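PDB 4DNA: probable glutathione reductase from Sinorhizobium meliloti, which probably catalyses the NADPH-dependent reduction of glutathione disulfide to glutathione, as an FAD-containing homodimer with a redox-active disulfide. Local coordinates for residues C157-L166 and Q259-M267; Y180-I188 and T343-I351. All blocks are in the same frame, centred on the assembly; numbering follows the deposited sequence.

Overall arrangement
From the N terminus the chain first lays down the strands and helices that grip FAD, then runs through 157-166. Next come strand 172-176 and helix 180-191, the start of the dinucleotide-binding unit, which supplies 180-188. When strand 259-262 joins that sheet, contact 1 closes a loop of 92 residues. The chain then returns to the FAD region and, with 154 residues between its segments, contact 2 closes at 343-351 in the dimerisation domain. The two loops cross, because their segments alternate. Contact 1 holds a linking segment to the edge of the sheet, and contact 2 fastens its helix to the dimerisation domain. They meet around Phe185, and both touch FAD.

Contact 1: residues C157-L166 and Q259-M267; sequences CITSNEAFDL and QVMLALGRM. With FAD (flavin-adenine dinucleotide), chain C.
Ile158 and Met261 face each other in a single parallel bridge whose bonds both belong to Ile158. Its N donates a hydrogen bond to Val260 O at 2.8 Å, and its O accepts from Leu262 N at 2.9 Å, met almost in line with the C=O bond. Most side chains around this bridge are apolar. Cys157, small enough to lie close to the strand, sets SG against Val260 CG1 at 3.7 Å and rests CB against Leu262 CG. With CG1 lodged between the backbone N and the carbonyl carbon (chi1 56°), Ile158 brings that branch to Met261 CB at 3.8 Å, while the isoleucine side chain crosses that of Gln259 at about a right angle, CG2 coming against OE1. Leu166 runs past Gln259 in the opposite sense, its CD2 lying 3.8 Å from Gln259 CD.

Strand 259-262 is the edge of the four-stranded parallel sheet of the Rossmann-type NAD(P)-binding domain. Its other side bonds to strand 172-176, so 157-159 extends the sheet by a short step. Met261, a selenomethionine, stretches from CB toward helix 160-163, a reach that suits a long flexible side chain.

A capping box starts that helix. Glu162 OE1 takes Thr159 N at 2.8 Å and also Thr159 OG1, both from the same face of the carboxylate. A threonine suits the N-cap because its hydroxyl can donate to Glu162 OE1 and accept, weakly, from Asn161 N. Beyond the loop at Gly265, the flavin methyl C8M sits over one face of the Arg266 guanidinium, offset toward its rim and nearest NH1 (3.5 Å), beside Thr42.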
loop_
_atom_site.group_PDB
_atom_site.type_symbol
_atom_site.label_atom_id
_atom_site.label_comp_id
_atom_site.label_asym_id
_atom_site.label_seq_id
_atom_site.Cartn_x
_atom_site.Cartn_y
_atom_site.Cartn_z
ATOM N N CYS A 157 3.706 -27.213 25.799
ATOM C CA CYS A 157 3.744 -26.360 24.628
ATOM C C CYS A 157 2.951 -25.087 24.824
ATOM O O CYS A 157 2.262 -24.932 25.830
ATOM C CB CYS A 157 3.199 -27.120 23.438
ATOM S SG CYS A 157 4.241 -28.512 22.997
ATOM N N ILE A 158 3.049 -24.168 23.870
ATOM C CA ILE A 158 2.286 -22.930 23.955
ATOM C C ILE A 158 1.326 -22.737 22.781
ATOM O O ILE A 158 1.475 -23.363 21.731
ATOM C CB ILE A 158 3.188 -21.689 24.135
ATOM C CG1 ILE A 158 4.230 -21.584 23.020
ATOM C CG2 ILE A 158 3.844 -21.702 25.501
ATOM C CD1 ILE A 158 4.870 -20.216 22.930
ATOM N N THR A 159 0.321 -21.889 22.982
ATOM C CA THR A 159 -0.555 -21.482 21.893
ATOM C C THR A 159 -0.399 -19.985 21.703
ATOM O O THR A 159 0.318 -19.325 22.456
ATOM C CB THR A 159 -2.040 -21.803 22.168
ATOM O OG1 THR A 159 -2.508 -21.023 23.272
ATOM C CG2 THR A 159 -2.241 -23.265 22.465
ATOM N N SER A 160 -1.082 -19.451 20.700
ATOM C CA SER A 160 -1.137 -18.018 20.501
ATOM C C SER A 160 -1.747 -17.285 21.710
ATOM O O SER A 160 -1.518 -16.085 21.912
ATOM C CB SER A 160 -1.887 -17.704 19.212
ATOM O OG SER A 160 -3.160 -18.322 19.182
ATOM N N ASN A 161 -2.523 -17.997 22.520
ATOM C CA ASN A 161 -2.978 -17.411 23.755
ATOM C C ASN A 161 -1.780 -16.980 24.582
ATOM O O ASN A 161 -1.721 -15.838 25.019
ATOM C CB ASN A 161 -3.868 -18.374 24.527
ATOM C CG ASN A 161 -5.297 -18.388 24.010
ATOM O OD1 ASN A 161 -5.761 -17.413 23.440
ATOM N ND2 ASN A 161 -5.999 -19.493 24.215
ATOM N N GLU A 162 -0.799 -17.868 24.751
ATOM C CA GLU A 162 0.355 -17.574 25.608
ATOM C C GLU A 162 1.481 -16.891 24.878
ATOM O O GLU A 162 2.427 -16.419 25.513
ATOM C CB GLU A 162 0.932 -18.831 26.245
ATOM C CG GLU A 162 -0.017 -19.550 27.164
ATOM C CD GLU A 162 -0.937 -20.438 26.388
ATOM O OE1 GLU A 162 -0.426 -21.208 25.541
ATOM O OE2 GLU A 162 -2.162 -20.341 26.599
ATOM N N ALA A 163 1.407 -16.854 23.557
ATOM C CA ALA A 163 2.541 -16.380 22.787
ATOM C C ALA A 163 2.784 -14.908 23.057
ATOM O O ALA A 163 3.908 -14.491 23.359
ATOM C CB ALA A 163 2.326 -16.629 21.312
ATOM N N PHE A 164 1.717 -14.121 22.988
ATOM C CA PHE A 164 1.835 -12.687 23.192
ATOM C C PHE A 164 2.354 -12.337 24.577
ATOM O O PHE A 164 2.998 -11.295 24.752
ATOM C CB PHE A 164 0.495 -11.998 22.959
ATOM C CG PHE A 164 -0.024 -12.148 21.568
ATOM C CD1 PHE A 164 0.596 -11.490 20.503
ATOM C CD2 PHE A 164 -1.125 -12.944 21.317
ATOM C CE1 PHE A 164 0.125 -11.631 19.207
ATOM C CE2 PHE A 164 -1.604 -13.088 20.024
ATOM C CZ PHE A 164 -0.982 -12.422 18.970
ATOM N N ASP A 165 2.090 -13.212 25.545
ATOM C CA ASP A 165 2.329 -12.890 26.944
ATOM C C ASP A 165 3.354 -13.768 27.646
ATOM O O ASP A 165 3.324 -13.872 28.874
ATOM C CB ASP A 165 1.015 -12.923 27.739
ATOM C CG ASP A 165 0.071 -11.791 27.378
ATOM O OD1 ASP A 165 0.533 -10.653 27.143
ATOM O OD2 ASP A 165 -1.150 -12.043 27.347
ATOM N N LEU A 166 4.258 -14.396 26.901
ATOM C CA LEU A 166 5.315 -15.164 27.555
ATOM C C LEU A 166 6.006 -14.278 28.598
ATOM O O LEU A 166 6.251 -13.099 28.342
ATOM C CB LEU A 166 6.334 -15.693 26.548
ATOM C CG LEU A 166 5.839 -16.762 25.583
ATOM C CD1 LEU A 166 6.828 -16.942 24.453
ATOM C CD2 LEU A 166 5.641 -18.072 26.315
ATOM N N GLN A 259 10.817 -22.646 23.782
ATOM C CA GLN A 259 9.369 -22.851 23.720
ATOM C C GLN A 259 9.008 -23.674 22.488
ATOM O O GLN A 259 9.712 -23.623 21.461
ATOM C CB GLN A 259 8.617 -21.515 23.691
ATOM C CG GLN A 259 8.941 -20.570 24.837
ATOM C CD GLN A 259 8.203 -20.907 26.123
ATOM O OE1 GLN A 259 7.088 -21.419 26.109
ATOM N NE2 GLN A 259 8.826 -20.605 27.244
ATOM N N VAL A 260 7.919 -24.441 22.607
ATOM C CA VAL A 260 7.343 -25.179 21.482
ATOM C C VAL A 260 5.898 -24.744 21.280
ATOM O O VAL A 260 5.036 -25.040 22.092
ATOM C CB VAL A 260 7.407 -26.707 21.682
ATOM C CG1 VAL A 260 6.738 -27.418 20.514
ATOM C CG2 VAL A 260 8.850 -27.170 21.819
HETATM N N MSE A 261 5.645 -24.038 20.189
HETATM C CA MSE A 261 4.328 -23.526 19.903
HETATM C C MSE A 261 3.599 -24.439 18.980
HETATM O O MSE A 261 4.113 -24.813 17.915
HETATM C CB MSE A 261 4.464 -22.175 19.229
HETATM C CG MSE A 261 3.103 -21.509 19.094
HETATM SE SE MSE A 261 3.460 -19.713 18.384
HETATM C CE MSE A 261 1.990 -18.710 19.220
ATOM N N LEU A 262 2.381 -24.791 19.383
ATOM C CA LEU A 262 1.438 -25.468 18.504
ATOM C C LEU A 262 0.497 -24.470 17.844
ATOM O O LEU A 262 -0.340 -23.853 18.508
ATOM C CB LEU A 262 0.630 -26.490 19.270
ATOM C CG LEU A 262 1.452 -27.520 20.012
ATOM C CD1 LEU A 262 0.489 -28.302 20.880
ATOM C CD2 LEU A 262 2.218 -28.415 19.047
ATOM N N ALA A 263 0.650 -24.319 16.531
ATOM C CA ALA A 263 -0.168 -23.414 15.750
ATOM C C ALA A 263 -0.868 -24.176 14.642
ATOM O O ALA A 263 -0.826 -23.759 13.486
ATOM C CB ALA A 263 0.688 -22.302 15.166
ATOM N N LEU A 264 -1.509 -25.294 14.989
ATOM C CA LEU A 264 -2.198 -26.118 13.990
ATOM C C LEU A 264 -3.702 -26.179 14.247
ATOM O O LEU A 264 -4.201 -27.142 14.847
ATOM C CB LEU A 264 -1.613 -27.530 13.922
ATOM C CG LEU A 264 -0.242 -27.795 14.526
ATOM C CD1 LEU A 264 -0.398 -28.184 15.984
ATOM C CD2 LEU A 264 0.443 -28.906 13.754
ATOM N N GLY A 265 -4.415 -25.145 13.799
ATOM C CA GLY A 265 -5.870 -25.119 13.880
ATOM C C GLY A 265 -6.463 -24.557 15.158
ATOM O O GLY A 265 -5.826 -24.545 16.217
ATOM N N ARG A 266 -7.699 -24.082 15.029
ATOM C CA ARG A 266 -8.521 -23.626 16.147
ATOM C C ARG A 266 -9.770 -24.491 16.217
ATOM O O ARG A 266 -10.087 -25.193 15.271
ATOM C CB ARG A 266 -8.888 -22.153 15.972
ATOM C CG ARG A 266 -7.699 -21.220 16.149
ATOM C CD ARG A 266 -8.059 -19.759 15.947
ATOM N NE ARG A 266 -8.960 -19.208 16.970
ATOM C CZ ARG A 266 -8.605 -18.941 18.224
ATOM N NH1 ARG A 266 -7.370 -19.215 18.622
ATOM N NH2 ARG A 266 -9.480 -18.423 19.088
HETATM N N MSE A 267 -10.478 -24.455 17.332
HETATM C CA MSE A 267 -11.658 -25.267 17.477
HETATM C C MSE A 267 -12.759 -24.521 18.106
HETATM O O MSE A 267 -12.484 -23.550 18.793
HETATM C CB MSE A 267 -11.296 -26.359 18.416
HETATM C CG MSE A 267 -10.881 -27.544 17.586
HETATM SE SE MSE A 267 -10.215 -28.742 18.944
HETATM C CE MSE A 267 -9.560 -30.179 17.780
HETATM P PA FAD C . -14.307 -14.114 19.046
HETATM O O1A FAD C . -13.522 -15.413 19.005
HETATM O O2A FAD C . -13.719 -12.795 18.594
HETATM O O5B FAD C . -14.850 -13.884 20.540
HETATM C C5B FAD C . -16.020 -14.533 21.054
HETATM C C4B FAD C . -16.003 -14.286 22.555
HETATM O O4B FAD C . -16.930 -15.108 23.262
HETATM C C3B FAD C . -14.626 -14.591 23.111
HETATM O O3B FAD C . -14.116 -13.404 23.735
HETATM C C2B FAD C . -14.850 -15.738 24.077
HETATM O O2B FAD C . -13.983 -15.646 25.208
HETATM C C1B FAD C . -16.315 -15.586 24.460
HETATM N N9A FAD C . -16.979 -16.853 24.847
HETATM C C8A FAD C . -16.671 -18.067 24.352
HETATM N N7A FAD C . -17.462 -19.042 24.861
HETATM C C5A FAD C . -18.310 -18.436 25.700
HETATM C C6A FAD C . -19.408 -18.909 26.558
HETATM N N6A FAD C . -19.679 -20.237 26.569
HETATM N N1A FAD C . -20.078 -17.985 27.296
HETATM C C2A FAD C . -19.749 -16.671 27.250
HETATM N N3A FAD C . -18.751 -16.174 26.482
HETATM C C4A FAD C . -18.003 -16.995 25.695
HETATM N N1 FAD C . -8.759 -12.198 11.385
HETATM C C2 FAD C . -8.562 -11.246 10.445
HETATM O O2 FAD C . -9.528 -10.870 9.746
HETATM N N3 FAD C . -7.352 -10.694 10.241
HETATM C C4 FAD C . -6.256 -11.043 10.945
HETATM O O4 FAD C . -5.150 -10.492 10.727
HETATM C C4X FAD C . -6.396 -12.089 11.990
HETATM N N5 FAD C . -5.350 -12.493 12.743
HETATM C C5X FAD C . -5.525 -13.449 13.695
HETATM C C6 FAD C . -4.444 -13.866 14.472
HETATM C C7 FAD C . -4.611 -14.856 15.447
HETATM C C7M FAD C . -3.412 -15.270 16.263
HETATM C C8 FAD C . -5.960 -15.463 15.676
HETATM C C8M FAD C . -6.206 -16.520 16.720
HETATM C C9 FAD C . -7.036 -15.051 14.902
HETATM C C9A FAD C . -6.870 -14.073 13.923
HETATM N N10 FAD C . -7.972 -13.661 13.147
HETATM C C10 FAD C . -7.756 -12.662 12.168
HETATM C "C1'" FAD C . -9.293 -14.279 13.366
HETATM C "C2'" FAD C . -10.244 -13.408 14.175
HETATM O "O2'" FAD C . -9.630 -13.057 15.419
HETATM C "C3'" FAD C . -11.575 -14.129 14.395
HETATM O "O3'" FAD C . -12.025 -14.626 13.129
HETATM C "C4'" FAD C . -12.657 -13.228 14.991
HETATM O "O4'" FAD C . -12.287 -12.856 16.325
HETATM C "C5'" FAD C . -14.002 -13.934 15.024
HETATM O "O5'" FAD C . -14.734 -13.467 16.154
HETATM P P FAD C . -16.038 -14.212 16.754
HETATM O O1P FAD C . -17.237 -13.290 16.638
HETATM O O2P FAD C . -16.115 -15.622 16.218
HETATM O O3P FAD C . -15.734 -14.319 18.327
#

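Contact 2: residues Y180-I188 and T343-I351; sequences YIAVEFANI and TAVFSQPEI. With FAD (flavin-adenine dinucleotide), chain C.
Glu184 on the helix and Phe346, in the turn just after strand 343-345, point the same way, side by side, with carboxylate and ring planes 37° apart. The helix, 180-191, follows the glycine-rich turn of a Rossmann-type unit, whereas Phe346, the centre of an inverse gamma turn, belongs to the dimerisation domain; the contact therefore joins two domains. Phe346 N reaches the anti lone pair of Glu184 OE2 at 3.0 Å, a fairly straight bond (157°). The same oxygen forms a salt bridge with Lys51, so this buried carboxylate is met by both a backbone N-H and an ammonium group.

Next to Glu184 in the helix, Val183 crosses Val345 at about a right angle, CG2 to CG1 at 3.8 Å, where beta-branched valines suit helix-to-strand packing by their compact, stiff shape. Tyr180 CB rests against both methyls of Val345, but with CG between the backbone N and the carbonyl carbon (chi1 85°) its ring swings to the flavin and turns an edge to FAD N5, consistent with the tyrosine that screens the nicotinamide pocket in glutathione reductases.

Asn187 ND2 bonds Val183 O one turn back at 2.6 Å, and its OD1 shares Lys224 with Gln348 O. A leucine here, having no amide, would probably leave Lys224 with Gln348 O alone of these two acceptors, and Val183 O with just the backbone bond from the residue's own N. Gln348 OE1 is taken by Ser58, and Ser347 OG donates to Pro349 O at 2.7 Å.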
loop_
_atom_site.group_PDB
_atom_site.type_symbol
_atom_site.label_atom_id
_atom_site.label_comp_id
_atom_site.label_asym_id
_atom_site.label_seq_id
_atom_site.Cartn_x
_atom_site.Cartn_y
_atom_site.Cartn_z
ATOM N N TYR A 180 -1.419 -19.542 8.310
ATOM C CA TYR A 180 -1.021 -18.160 8.454
ATOM C C TYR A 180 -0.565 -17.773 9.872
ATOM O O TYR A 180 0.288 -16.880 10.016
ATOM C CB TYR A 180 -2.116 -17.233 7.928
ATOM C CG TYR A 180 -3.215 -16.884 8.894
ATOM C CD1 TYR A 180 -4.312 -17.738 9.077
ATOM C CD2 TYR A 180 -3.182 -15.666 9.597
ATOM C CE1 TYR A 180 -5.342 -17.408 9.948
ATOM C CE2 TYR A 180 -4.200 -15.315 10.483
ATOM C CZ TYR A 180 -5.278 -16.190 10.656
ATOM O OH TYR A 180 -6.279 -15.849 11.532
ATOM N N ILE A 181 -1.115 -18.429 10.900
ATOM C CA ILE A 181 -0.723 -18.137 12.288
ATOM C C ILE A 181 0.716 -18.533 12.542
ATOM O O ILE A 181 1.494 -17.760 13.103
ATOM C CB ILE A 181 -1.654 -18.804 13.323
ATOM C CG1 ILE A 181 -3.052 -18.194 13.232
ATOM C CG2 ILE A 181 -1.156 -18.617 14.752
ATOM C CD1 ILE A 181 -4.103 -18.948 14.012
ATOM N N ALA A 182 1.047 -19.744 12.105
ATOM C CA ALA A 182 2.375 -20.294 12.234
ATOM C C ALA A 182 3.376 -19.369 11.555
ATOM O O ALA A 182 4.323 -18.912 12.189
ATOM C CB ALA A 182 2.422 -21.687 11.641
ATOM N N VAL A 183 3.147 -19.051 10.287
ATOM C CA VAL A 183 4.128 -18.271 9.549
ATOM C C VAL A 183 4.294 -16.846 10.074
ATOM O O VAL A 183 5.407 -16.321 10.065
ATOM C CB VAL A 183 3.941 -18.326 8.024
ATOM C CG1 VAL A 183 4.017 -19.773 7.551
ATOM C CG2 VAL A 183 2.631 -17.705 7.602
ATOM N N GLU A 184 3.206 -16.239 10.552
ATOM C CA GLU A 184 3.262 -14.917 11.169
ATOM C C GLU A 184 4.147 -14.918 12.415
ATOM O O GLU A 184 5.125 -14.174 12.499
ATOM C CB GLU A 184 1.862 -14.434 11.515
ATOM C CG GLU A 184 0.994 -14.092 10.307
ATOM C CD GLU A 184 -0.366 -13.502 10.676
ATOM O OE1 GLU A 184 -0.914 -13.812 11.782
ATOM O OE2 GLU A 184 -0.885 -12.725 9.840
ATOM N N PHE A 185 3.822 -15.771 13.372
ATOM C CA PHE A 185 4.613 -15.862 14.582
ATOM C C PHE A 185 6.085 -16.155 14.329
ATOM O O PHE A 185 6.948 -15.482 14.881
ATOM C CB PHE A 185 4.002 -16.865 15.545
ATOM C CG PHE A 185 2.979 -16.257 16.434
ATOM C CD1 PHE A 185 3.365 -15.471 17.513
ATOM C CD2 PHE A 185 1.630 -16.410 16.171
ATOM C CE1 PHE A 185 2.428 -14.871 18.333
ATOM C CE2 PHE A 185 0.685 -15.811 16.993
ATOM C CZ PHE A 185 1.085 -15.050 18.081
ATOM N N ALA A 186 6.363 -17.136 13.477
ATOM C CA ALA A 186 7.731 -17.465 13.116
ATOM C C ALA A 186 8.452 -16.233 12.637
ATOM O O ALA A 186 9.599 -15.990 13.006
ATOM C CB ALA A 186 7.762 -18.533 12.052
ATOM N N ASN A 187 7.780 -15.443 11.814
ATOM C CA ASN A 187 8.364 -14.186 11.374
ATOM C C ASN A 187 8.494 -13.156 12.498
ATOM O O ASN A 187 9.505 -12.455 12.569
ATOM C CB ASN A 187 7.610 -13.631 10.176
ATOM C CG ASN A 187 8.020 -14.313 8.897
ATOM O OD1 ASN A 187 9.044 -13.973 8.309
ATOM N ND2 ASN A 187 7.238 -15.292 8.462
ATOM N N ILE A 188 7.490 -13.076 13.371
ATOM C CA ILE A 188 7.557 -12.141 14.482
ATOM C C ILE A 188 8.774 -12.502 15.340
ATOM O O ILE A 188 9.680 -11.687 15.522
ATOM C CB ILE A 188 6.241 -12.090 15.305
ATOM C CG1 ILE A 188 5.159 -11.324 14.537
ATOM C CG2 ILE A 188 6.454 -11.387 16.634
ATOM C CD1 ILE A 188 3.751 -11.692 14.928
ATOM N N THR A 343 -7.632 -11.432 1.259
ATOM C CA THR A 343 -7.017 -11.711 2.551
ATOM C C THR A 343 -5.549 -11.315 2.539
ATOM O O THR A 343 -4.926 -11.215 1.476
ATOM C CB THR A 343 -7.109 -13.202 2.949
ATOM O OG1 THR A 343 -6.685 -14.029 1.855
ATOM C CG2 THR A 343 -8.522 -13.576 3.373
ATOM N N ALA A 344 -5.006 -11.091 3.731
ATOM C CA ALA A 344 -3.582 -10.843 3.908
ATOM C C ALA A 344 -2.958 -11.894 4.837
ATOM O O ALA A 344 -3.657 -12.564 5.601
ATOM C CB ALA A 344 -3.357 -9.436 4.445
ATOM N N VAL A 345 -1.646 -12.060 4.739
ATOM C CA VAL A 345 -0.890 -12.820 5.719
ATOM C C VAL A 345 0.236 -11.896 6.106
ATOM O O VAL A 345 1.022 -11.468 5.260
ATOM C CB VAL A 345 -0.290 -14.124 5.149
ATOM C CG1 VAL A 345 0.599 -14.795 6.191
ATOM C CG2 VAL A 345 -1.389 -15.068 4.700
ATOM N N PHE A 346 0.320 -11.577 7.383
ATOM C CA PHE A 346 1.310 -10.618 7.793
ATOM C C PHE A 346 2.595 -11.276 8.171
ATOM O O PHE A 346 3.124 -11.072 9.263
ATOM C CB PHE A 346 0.750 -9.698 8.850
ATOM C CG PHE A 346 -0.246 -8.749 8.298
ATOM C CD1 PHE A 346 0.174 -7.650 7.551
ATOM C CD2 PHE A 346 -1.595 -8.975 8.468
ATOM C CE1 PHE A 346 -0.746 -6.767 7.012
ATOM C CE2 PHE A 346 -2.529 -8.101 7.943
ATOM C CZ PHE A 346 -2.108 -6.991 7.212
ATOM N N SER A 347 3.077 -12.092 7.241
ATOM C CA SER A 347 4.414 -12.621 7.305
ATOM C C SER A 347 5.316 -11.543 6.737
ATOM O O SER A 347 4.902 -10.393 6.526
ATOM C CB SER A 347 4.527 -13.889 6.488
ATOM O OG SER A 347 4.195 -13.634 5.144
ATOM N N GLN A 348 6.559 -11.890 6.494
ATOM C CA GLN A 348 7.505 -10.890 6.083
ATOM C C GLN A 348 8.436 -11.664 5.194
ATOM O O GLN A 348 9.187 -12.505 5.699
ATOM C CB GLN A 348 8.250 -10.322 7.295
ATOM C CG GLN A 348 7.355 -9.794 8.425
ATOM C CD GLN A 348 8.133 -9.423 9.679
ATOM O OE1 GLN A 348 7.745 -9.768 10.795
ATOM N NE2 GLN A 348 9.236 -8.721 9.500
ATOM N N PRO A 349 8.356 -11.438 3.864
ATOM C CA PRO A 349 7.478 -10.471 3.175
ATOM C C PRO A 349 5.974 -10.774 3.320
ATOM O O PRO A 349 5.591 -11.945 3.488
ATOM C CB PRO A 349 7.897 -10.616 1.706
ATOM C CG PRO A 349 8.432 -12.003 1.607
ATOM C CD PRO A 349 9.133 -12.249 2.907
ATOM N N GLU A 350 5.142 -9.729 3.259
ATOM C CA GLU A 350 3.693 -9.894 3.326
ATOM C C GLU A 350 3.140 -10.647 2.139
ATOM O O GLU A 350 3.693 -10.601 1.045
ATOM C CB GLU A 350 2.991 -8.554 3.332
ATOM C CG GLU A 350 2.612 -8.051 4.688
ATOM C CD GLU A 350 2.260 -6.586 4.627
ATOM O OE1 GLU A 350 1.089 -6.281 4.300
ATOM O OE2 GLU A 350 3.164 -5.750 4.881
ATOM N N ILE A 351 2.020 -11.318 2.364
ATOM C CA ILE A 351 1.193 -11.794 1.279
ATOM C C ILE A 351 -0.107 -10.967 1.267
ATOM O O ILE A 351 -0.577 -10.513 2.303
ATOM C CB ILE A 351 0.993 -13.326 1.351
ATOM C CG1 ILE A 351 2.361 -14.008 1.191
ATOM C CG2 ILE A 351 0.045 -13.808 0.263
ATOM C CD1 ILE A 351 2.438 -15.458 1.608
HETATM P PA FAD C . -14.307 -14.114 19.046
HETATM O O1A FAD C . -13.522 -15.413 19.005
HETATM O O2A FAD C . -13.719 -12.795 18.594
HETATM O O5B FAD C . -14.850 -13.884 20.540
HETATM C C5B FAD C . -16.020 -14.533 21.054
HETATM C C4B FAD C . -16.003 -14.286 22.555
HETATM O O4B FAD C . -16.930 -15.108 23.262
HETATM C C3B FAD C . -14.626 -14.591 23.111
HETATM O O3B FAD C . -14.116 -13.404 23.735
HETATM C C2B FAD C . -14.850 -15.738 24.077
HETATM O O2B FAD C . -13.983 -15.646 25.208
HETATM C C1B FAD C . -16.315 -15.586 24.460
HETATM N N9A FAD C . -16.979 -16.853 24.847
HETATM C C8A FAD C . -16.671 -18.067 24.352
HETATM N N7A FAD C . -17.462 -19.042 24.861
HETATM C C5A FAD C . -18.310 -18.436 25.700
HETATM C C6A FAD C . -19.408 -18.909 26.558
HETATM N N6A FAD C . -19.679 -20.237 26.569
HETATM N N1A FAD C . -20.078 -17.985 27.296
HETATM C C2A FAD C . -19.749 -16.671 27.250
HETATM N N3A FAD C . -18.751 -16.174 26.482
HETATM C C4A FAD C . -18.003 -16.995 25.695
HETATM N N1 FAD C . -8.759 -12.198 11.385
HETATM C C2 FAD C . -8.562 -11.246 10.445
HETATM O O2 FAD C . -9.528 -10.870 9.746
HETATM N N3 FAD C . -7.352 -10.694 10.241
HETATM C C4 FAD C . -6.256 -11.043 10.945
HETATM O O4 FAD C . -5.150 -10.492 10.727
HETATM C C4X FAD C . -6.396 -12.089 11.990
HETATM N N5 FAD C . -5.350 -12.493 12.743
HETATM C C5X FAD C . -5.525 -13.449 13.695
HETATM C C6 FAD C . -4.444 -13.866 14.472
HETATM C C7 FAD C . -4.611 -14.856 15.447
HETATM C C7M FAD C . -3.412 -15.270 16.263
HETATM C C8 FAD C . -5.960 -15.463 15.676
HETATM C C8M FAD C . -6.206 -16.520 16.720
HETATM C C9 FAD C . -7.036 -15.051 14.902
HETATM C C9A FAD C . -6.870 -14.073 13.923
HETATM N N10 FAD C . -7.972 -13.661 13.147
HETATM C C10 FAD C . -7.756 -12.662 12.168
HETATM C "C1'" FAD C . -9.293 -14.279 13.366
HETATM C "C2'" FAD C . -10.244 -13.408 14.175
HETATM O "O2'" FAD C . -9.630 -13.057 15.419
HETATM C "C3'" FAD C . -11.575 -14.129 14.395
HETATM O "O3'" FAD C . -12.025 -14.626 13.129
HETATM C "C4'" FAD C . -12.657 -13.228 14.991
HETATM O "O4'" FAD C . -12.287 -12.856 16.325
HETATM C "C5'" FAD C . -14.002 -13.934 15.024
HETATM O "O5'" FAD C . -14.734 -13.467 16.154
HETATM P P FAD C . -16.038 -14.212 16.754
HETATM O O1P FAD C . -17.237 -13.290 16.638
HETATM O O2P FAD C . -16.115 -15.622 16.218
HETATM O O3P FAD C . -15.734 -14.319 18.327
#